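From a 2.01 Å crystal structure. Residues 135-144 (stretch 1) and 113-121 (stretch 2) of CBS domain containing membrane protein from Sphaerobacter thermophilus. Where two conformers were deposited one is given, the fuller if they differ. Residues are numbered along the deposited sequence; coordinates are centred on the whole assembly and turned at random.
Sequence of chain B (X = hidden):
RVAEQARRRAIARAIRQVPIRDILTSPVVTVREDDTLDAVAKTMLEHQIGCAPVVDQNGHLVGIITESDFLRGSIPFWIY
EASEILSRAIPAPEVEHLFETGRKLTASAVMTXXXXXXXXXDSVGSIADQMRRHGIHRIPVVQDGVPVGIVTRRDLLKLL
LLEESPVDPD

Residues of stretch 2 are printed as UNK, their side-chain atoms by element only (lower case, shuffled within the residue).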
ATOM      1  N   GLY B 135     -13.780  -7.328  -6.811  1.00 59.04           N
ATOM      2  CA  GLY B 135     -13.515  -6.210  -5.914  1.00 59.93           C
ATOM      3  C   GLY B 135     -12.480  -6.524  -4.852  1.00 59.56           C
ATOM      4  O   GLY B 135     -12.708  -6.266  -3.664  1.00 61.89           O
ATOM      5  N   ILE B 136     -11.353  -7.102  -5.277  1.00 54.62           N
ATOM      6  CA  ILE B 136     -10.306  -7.493  -4.344  1.00 52.45           C
ATOM      7  C   ILE B 136      -9.093  -6.611  -4.507  1.00 48.49           C
ATOM      8  O   ILE B 136      -9.026  -5.825  -5.438  1.00 48.42           O
ATOM      9  CB  ILE B 136      -9.917  -8.970  -4.511  1.00 51.61           C
ATOM     10  CG1 ILE B 136      -9.507  -9.260  -5.951  1.00 48.38           C
ATOM     11  CG2 ILE B 136     -11.087  -9.857  -4.111  1.00 55.90           C
ATOM     12  CD1 ILE B 136      -9.399 -10.733  -6.245  1.00 49.38           C
ATOM     13  N   HIS B 137      -8.134  -6.737  -3.596  1.00 45.72           N
ATOM     14  CA  HIS B 137      -6.960  -5.866  -3.604  1.00 41.58           C
ATOM     15  C   HIS B 137      -5.639  -6.565  -3.923  1.00 38.30           C
ATOM     16  O   HIS B 137      -4.605  -5.892  -4.116  1.00 36.79           O
ATOM     17  CB  HIS B 137      -6.827  -5.139  -2.274  1.00 47.57           C
ATOM     18  CG  HIS B 137      -7.987  -4.243  -1.963  1.00 54.38           C
ATOM     19  ND1 HIS B 137      -8.141  -2.997  -2.541  1.00 54.85           N
ATOM     20  CD2 HIS B 137      -9.058  -4.422  -1.154  1.00 58.13           C
ATOM     21  CE1 HIS B 137      -9.254  -2.444  -2.090  1.00 59.52           C
ATOM     22  NE2 HIS B 137      -9.826  -3.287  -1.245  1.00 62.20           N
ATOM     23  N   ARG B 138      -5.667  -7.895  -3.988  1.00 35.39           N
ATOM     24  CA  ARG B 138      -4.439  -8.667  -4.163  1.00 35.83           C
ATOM     25  C   ARG B 138      -4.750  -9.940  -4.906  1.00 33.16           C
ATOM     26  O   ARG B 138      -5.716 -10.600  -4.568  1.00 33.51           O
ATOM     27  CB  ARG B 138      -3.914  -9.115  -2.803  1.00 43.84           C
ATOM     28  CG  ARG B 138      -2.883  -8.219  -2.195  1.00 50.47           C
ATOM     29  CD  ARG B 138      -2.591  -8.684  -0.775  1.00 58.05           C
ATOM     30  NE  ARG B 138      -3.649  -8.316   0.147  1.00 66.07           N
ATOM     31  CZ  ARG B 138      -3.661  -7.187   0.850  1.00 70.14           C
ATOM     32  NH1 ARG B 138      -2.664  -6.317   0.724  1.00 69.59           N
ATOM     33  NH2 ARG B 138      -4.664  -6.932   1.680  1.00 73.55           N
ATOM     34  N   ILE B 139      -3.900 -10.323  -5.857  1.00 29.00           N
ATOM     35  CA  ILE B 139      -4.067 -11.597  -6.548  1.00 28.18           C
ATOM     36  C   ILE B 139      -2.724 -12.273  -6.695  1.00 22.92           C
ATOM     37  O   ILE B 139      -1.820 -11.689  -7.306  1.00 23.10           O
ATOM     38  CB  ILE B 139      -4.649 -11.387  -7.961  1.00 29.53           C
ATOM     39  CG1 ILE B 139      -6.097 -10.872  -7.853  1.00 34.20           C
ATOM     40  CG2 ILE B 139      -4.591 -12.712  -8.784  1.00 28.63           C
ATOM     41  CD1 ILE B 139      -6.713 -10.388  -9.183  1.00 34.08           C
ATOM     42  N   PRO B 140      -2.607 -13.513  -6.198  1.00 22.61           N
ATOM     43  CA  PRO B 140      -1.395 -14.320  -6.320  1.00 24.56           C
ATOM     44  C   PRO B 140      -1.149 -14.800  -7.772  1.00 26.18           C
ATOM     45  O   PRO B 140      -2.083 -15.094  -8.509  1.00 27.95           O
ATOM     46  CB  PRO B 140      -1.639 -15.502  -5.345  1.00 26.19           C
ATOM     47  CG  PRO B 140      -3.113 -15.626  -5.256  1.00 29.64           C
ATOM     48  CD  PRO B 140      -3.672 -14.219  -5.454  1.00 27.58           C
ATOM     49  N   VAL B 141       0.112 -14.804  -8.182  1.00 25.49           N
ATOM     50  CA  VAL B 141       0.498 -15.300  -9.501  1.00 23.79           C
ATOM     51  C   VAL B 141       1.204 -16.623  -9.265  1.00 26.08           C
ATOM     52  O   VAL B 141       2.093 -16.729  -8.428  1.00 26.21           O
ATOM     53  CB  VAL B 141       1.393 -14.299 -10.263  1.00 22.69           C
ATOM     54  CG1 VAL B 141       1.627 -14.765 -11.696  1.00 23.92           C
ATOM     55  CG2 VAL B 141       0.743 -12.910 -10.272  1.00 22.41           C
ATOM     56  N   VAL B 142       0.753 -17.640  -9.986  1.00 26.32           N
ATOM     57  CA  VAL B 142       1.228 -18.994  -9.831  1.00 30.16           C
ATOM     58  C   VAL B 142       1.685 -19.514 -11.169  1.00 32.80           C
ATOM     59  O   VAL B 142       1.006 -19.322 -12.171  1.00 34.05           O
ATOM     60  CB  VAL B 142       0.094 -19.869  -9.307  1.00 35.40           C
ATOM     61  CG1 VAL B 142       0.483 -21.335  -9.340  1.00 40.11           C
ATOM     62  CG2 VAL B 142      -0.256 -19.431  -7.908  1.00 34.39           C
ATOM     63  N   GLN B 143       2.846 -20.164 -11.171  1.00 34.17           N
ATOM     64  CA  GLN B 143       3.449 -20.758 -12.354  1.00 37.79           C
ATOM     65  C   GLN B 143       3.810 -22.202 -11.977  1.00 48.57           C
ATOM     66  O   GLN B 143       4.757 -22.439 -11.219  1.00 48.41           O
ATOM     67  CB  GLN B 143       4.690 -19.945 -12.774  1.00 34.27           C
ATOM     68  CG  GLN B 143       5.462 -20.489 -14.012  1.00 59.41           C
ATOM     69  CD  GLN B 143       6.742 -19.698 -14.325  1.00 61.37           C
ATOM     70  OE1 GLN B 143       7.037 -18.672 -13.702  1.00 61.71           O
ATOM     71  NE2 GLN B 143       7.509 -20.181 -15.284  1.00 64.54           N
ATOM     72  N   ASP B 144       3.006 -23.151 -12.459  1.00 57.12           N
ATOM     73  CA  ASP B 144       3.153 -24.585 -12.155  1.00 63.11           C
ATOM     74  C   ASP B 144       2.949 -24.929 -10.674  1.00 62.87           C
ATOM     75  O   ASP B 144       3.737 -25.688 -10.106  1.00 64.39           O
ATOM     76  CB  ASP B 144       4.516 -25.129 -12.612  1.00 67.49           C
ATOM     77  CG  ASP B 144       4.858 -24.764 -14.056  1.00 71.54           C
ATOM     78  OD1 ASP B 144       3.955 -24.795 -14.932  1.00 74.27           O
ATOM     79  OD2 ASP B 144       6.049 -24.451 -14.310  1.00 71.56           O
ATOM     80  N   UNK B 113      -7.716 -17.453   2.175  0.66 37.30           N
ATOM     81  CA  UNK B 113      -7.771 -18.140   0.905  0.66 39.19           C
ATOM     82  C   UNK B 113      -7.950 -17.123  -0.200  0.66 41.69           C
ATOM     83  O   UNK B 113      -8.757 -16.199  -0.081  0.66 42.85           O
ATOM     84  c   UNK B 113      -8.944 -19.115   0.923  0.66 41.46           C
ATOM     85  c   UNK B 113      -8.660 -20.240   1.847  0.66 40.95           C
ATOM     86  o   UNK B 113      -6.979 -21.243   0.487  0.66 40.38           O
ATOM     87  n   UNK B 113      -6.402 -20.678   2.579  0.66 32.70           N
ATOM     88  c   UNK B 113      -7.271 -20.771   1.588  0.66 37.71           C
ATOM     89  N   UNK B 114      -7.189 -17.279  -1.284  1.00 42.94           N
ATOM     90  CA  UNK B 114      -7.377 -16.352  -2.415  1.00 43.85           C
ATOM     91  C   UNK B 114      -8.563 -16.813  -3.266  1.00 45.13           C
ATOM     92  O   UNK B 114      -8.664 -17.998  -3.599  1.00 44.69           O
ATOM     93  c   UNK B 114      -6.072 -16.490  -3.201  1.00 43.11           C
ATOM     94  c   UNK B 114      -6.134 -18.284  -1.527  1.00 43.86           C
ATOM     95  c   UNK B 114      -5.640 -17.954  -2.933  1.00 43.83           C
ATOM     96  N   UNK B 115      -9.465 -15.893  -3.585  1.00 46.42           N
ATOM     97  CA  UNK B 115     -10.616 -16.245  -4.400  1.00 49.95           C
ATOM     98  C   UNK B 115     -10.166 -16.490  -5.836  1.00 49.61           C
ATOM     99  O   UNK B 115     -10.700 -17.360  -6.524  1.00 53.04           O
ATOM    100  c   UNK B 115     -12.441 -15.201  -2.991  1.00 74.77           C
ATOM    101  c   UNK B 115     -11.729 -15.166  -4.346  1.00 73.36           C
ATOM    102  c   UNK B 115     -11.156 -13.780  -4.615  1.00 70.84           C
ATOM    103  N   UNK B 116      -9.163 -15.742  -6.293  1.00 42.66           N
ATOM    104  CA  UNK B 116      -8.676 -15.964  -7.643  1.00 39.58           C
ATOM    105  C   UNK B 116      -7.163 -15.969  -7.730  1.00 33.91           C
ATOM    106  O   UNK B 116      -6.472 -15.304  -6.945  1.00 33.24           O
ATOM    107  c   UNK B 116      -8.461 -13.660  -8.644  1.00 54.30           C
ATOM    108  c   UNK B 116      -9.363 -15.536 -10.031  1.00 59.97           C
ATOM    109  c   UNK B 116      -9.277 -14.933  -8.634  1.00 58.06           C
ATOM    110  N   UNK B 117      -6.634 -16.751  -8.657  1.00 32.37           N
ATOM    111  CA  UNK B 117      -5.208 -16.671  -8.927  1.00 33.99           C
ATOM    112  C   UNK B 117      -4.949 -16.345 -10.410  1.00 35.30           C
ATOM    113  O   UNK B 117      -5.821 -16.540 -11.277  1.00 41.28           O
ATOM    114  c   UNK B 117      -4.840 -18.430  -7.135  1.00 35.46           C
ATOM    115  c   UNK B 117      -4.470 -17.974  -8.544  1.00 36.74           C
ATOM    116  o   UNK B 117      -4.822 -19.002  -9.475  1.00 45.60           O
ATOM    117  N   UNK B 118      -3.750 -15.868 -10.713  1.00 31.47           N
ATOM    118  CA  UNK B 118      -3.357 -15.638 -12.105  1.00 30.91           C
ATOM    119  C   UNK B 118      -2.133 -16.478 -12.486  1.00 32.10           C
ATOM    120  O   UNK B 118      -1.422 -17.000 -11.605  1.00 30.86           O
ATOM    121  c   UNK B 118      -3.073 -14.151 -12.326  1.00 26.63           C
ATOM    122  N   UNK B 119      -1.902 -16.608 -13.793  1.00 33.59           N
ATOM    123  CA  UNK B 119      -0.686 -17.220 -14.343  1.00 32.84           C
ATOM    124  C   UNK B 119       0.172 -16.111 -14.963  1.00 31.94           C
ATOM    125  O   UNK B 119      -0.358 -15.085 -15.375  1.00 30.61           O
ATOM    126  c   UNK B 119      -1.048 -18.298 -15.384  1.00 35.73           C
ATOM    127  N   UNK B 120       1.505 -16.279 -14.988  1.00 33.35           N
ATOM    128  CA  UNK B 120       2.376 -15.187 -15.459  1.00 33.30           C
ATOM    129  C   UNK B 120       2.210 -14.809 -16.949  1.00 34.22           C
ATOM    130  O   UNK B 120       2.596 -13.712 -17.392  1.00 30.09           O
ATOM    131  c   UNK B 120       3.787 -15.730 -15.174  1.00 32.99           C
ATOM    132  c   UNK B 120       3.627 -17.208 -15.119  1.00 34.74           C
ATOM    133  c   UNK B 120       2.292 -17.420 -14.476  1.00 34.85           C
ATOM    134  N   UNK B 121       1.623 -15.717 -17.726  1.00 35.01           N
ATOM    135  CA  UNK B 121       1.380 -15.421 -19.120  1.00 38.01           C
ATOM    136  C   UNK B 121       0.060 -14.677 -19.351  1.00 38.95           C
ATOM    137  O   UNK B 121      -0.218 -14.305 -20.466  1.00 42.04           O
ATOM    138  c   UNK B 121       0.185 -17.601 -19.776  1.00 47.41           C
ATOM    139  c   UNK B 121       0.292 -18.603 -18.610  1.00 52.66           C
ATOM    140  c   UNK B 121       1.413 -16.714 -19.964  1.00 42.68           C
ATOM    141  o   UNK B 121      -0.488 -19.589 -18.615  1.00 56.00           O
ATOM    142  o   UNK B 121       1.132 -18.418 -17.689  1.00 52.61           O
TER

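Position 113 carries three carbons in a row, the last bonded to one oxygen and one nitrogen: a carboxamide on a two-carbon stem. It touches nothing on stretch 1, so the atoms alone identify it as Gln-113.

At position 114 three carbons close a ring onto the backbone N, which defines Pro-114. Its CB lies 3.7 Å from CG of Pro-140, a ring-to-ring apolar contact.

Position 115 has three side-chain carbons, one bearing the other two. Branching at CB without a heteroatom gives Val-115, whose CG2 is 3.9 Å from CD1 of Ile-136.

Position 116 repeats that pattern, three carbons forked at CB, and is Val-116. Its CG1 packs 3.7 Å from CG1 of Ile-139 and 3.9 Å from CD1 of Ile-136, while its backbone O is 3.4 Å from CD of Pro-140.

At position 117 the first carbon carries one carbon and one oxygen. A fork with a hydroxyl is Thr-117; its CG2 lies 3.8 Å from CG of Pro-140, and no hydrogen bond to stretch 1 involves its hydroxyl.

Position 118 has a single side-chain carbon, hence Ala-118. The methyl CB sits 4.1 Å from CG2 of Ile-139, and the backbone does the polar work described below.

Position 119 likewise ends at one carbon and is Ala-119. Its CA-to-CB bond points away from stretch 1, yet its CA approaches O of Val-142 at 3.5 Å, with an angle of 164° at the hydrogen.

Three carbons again close onto N at position 120, giving Pro-120. Its CD lies 3.3 Å from O of Val-142 and 3.9 Å from CG1 of Val-141, and its CG is 3.8 Å from CB of Gln-143.

Position 121 has three carbons in a chain, the third holding two oxygens, a carboxylate: Glu-121. It makes no contact with stretch 1.

The contact is organised around a single beta bridge between Val-141 and Ala-118, whose CA atoms are 4.7 Å apart. Ala-118 N donates to Pro-140 O at 2.9 Å and 171°, and Val-142 N donates to Ala-118 O at 2.8 Å and 168°; both are nearly linear. Ala-118 thus uses both its backbone groups, bonding to the residues flanking Val-141. The same oxygen of Ala-118 also receives a CA-H...O contact from CA of Val-141 at 3.3 Å. Pro-114 and Pro-120 make no hydrogen bond to stretch 1; their ring carbons pack against it. Apolar packing extends the contact beyond the bridge, and together the stretches bury 529 Å².

Stretch 2 113-121: QPVVTAAPE
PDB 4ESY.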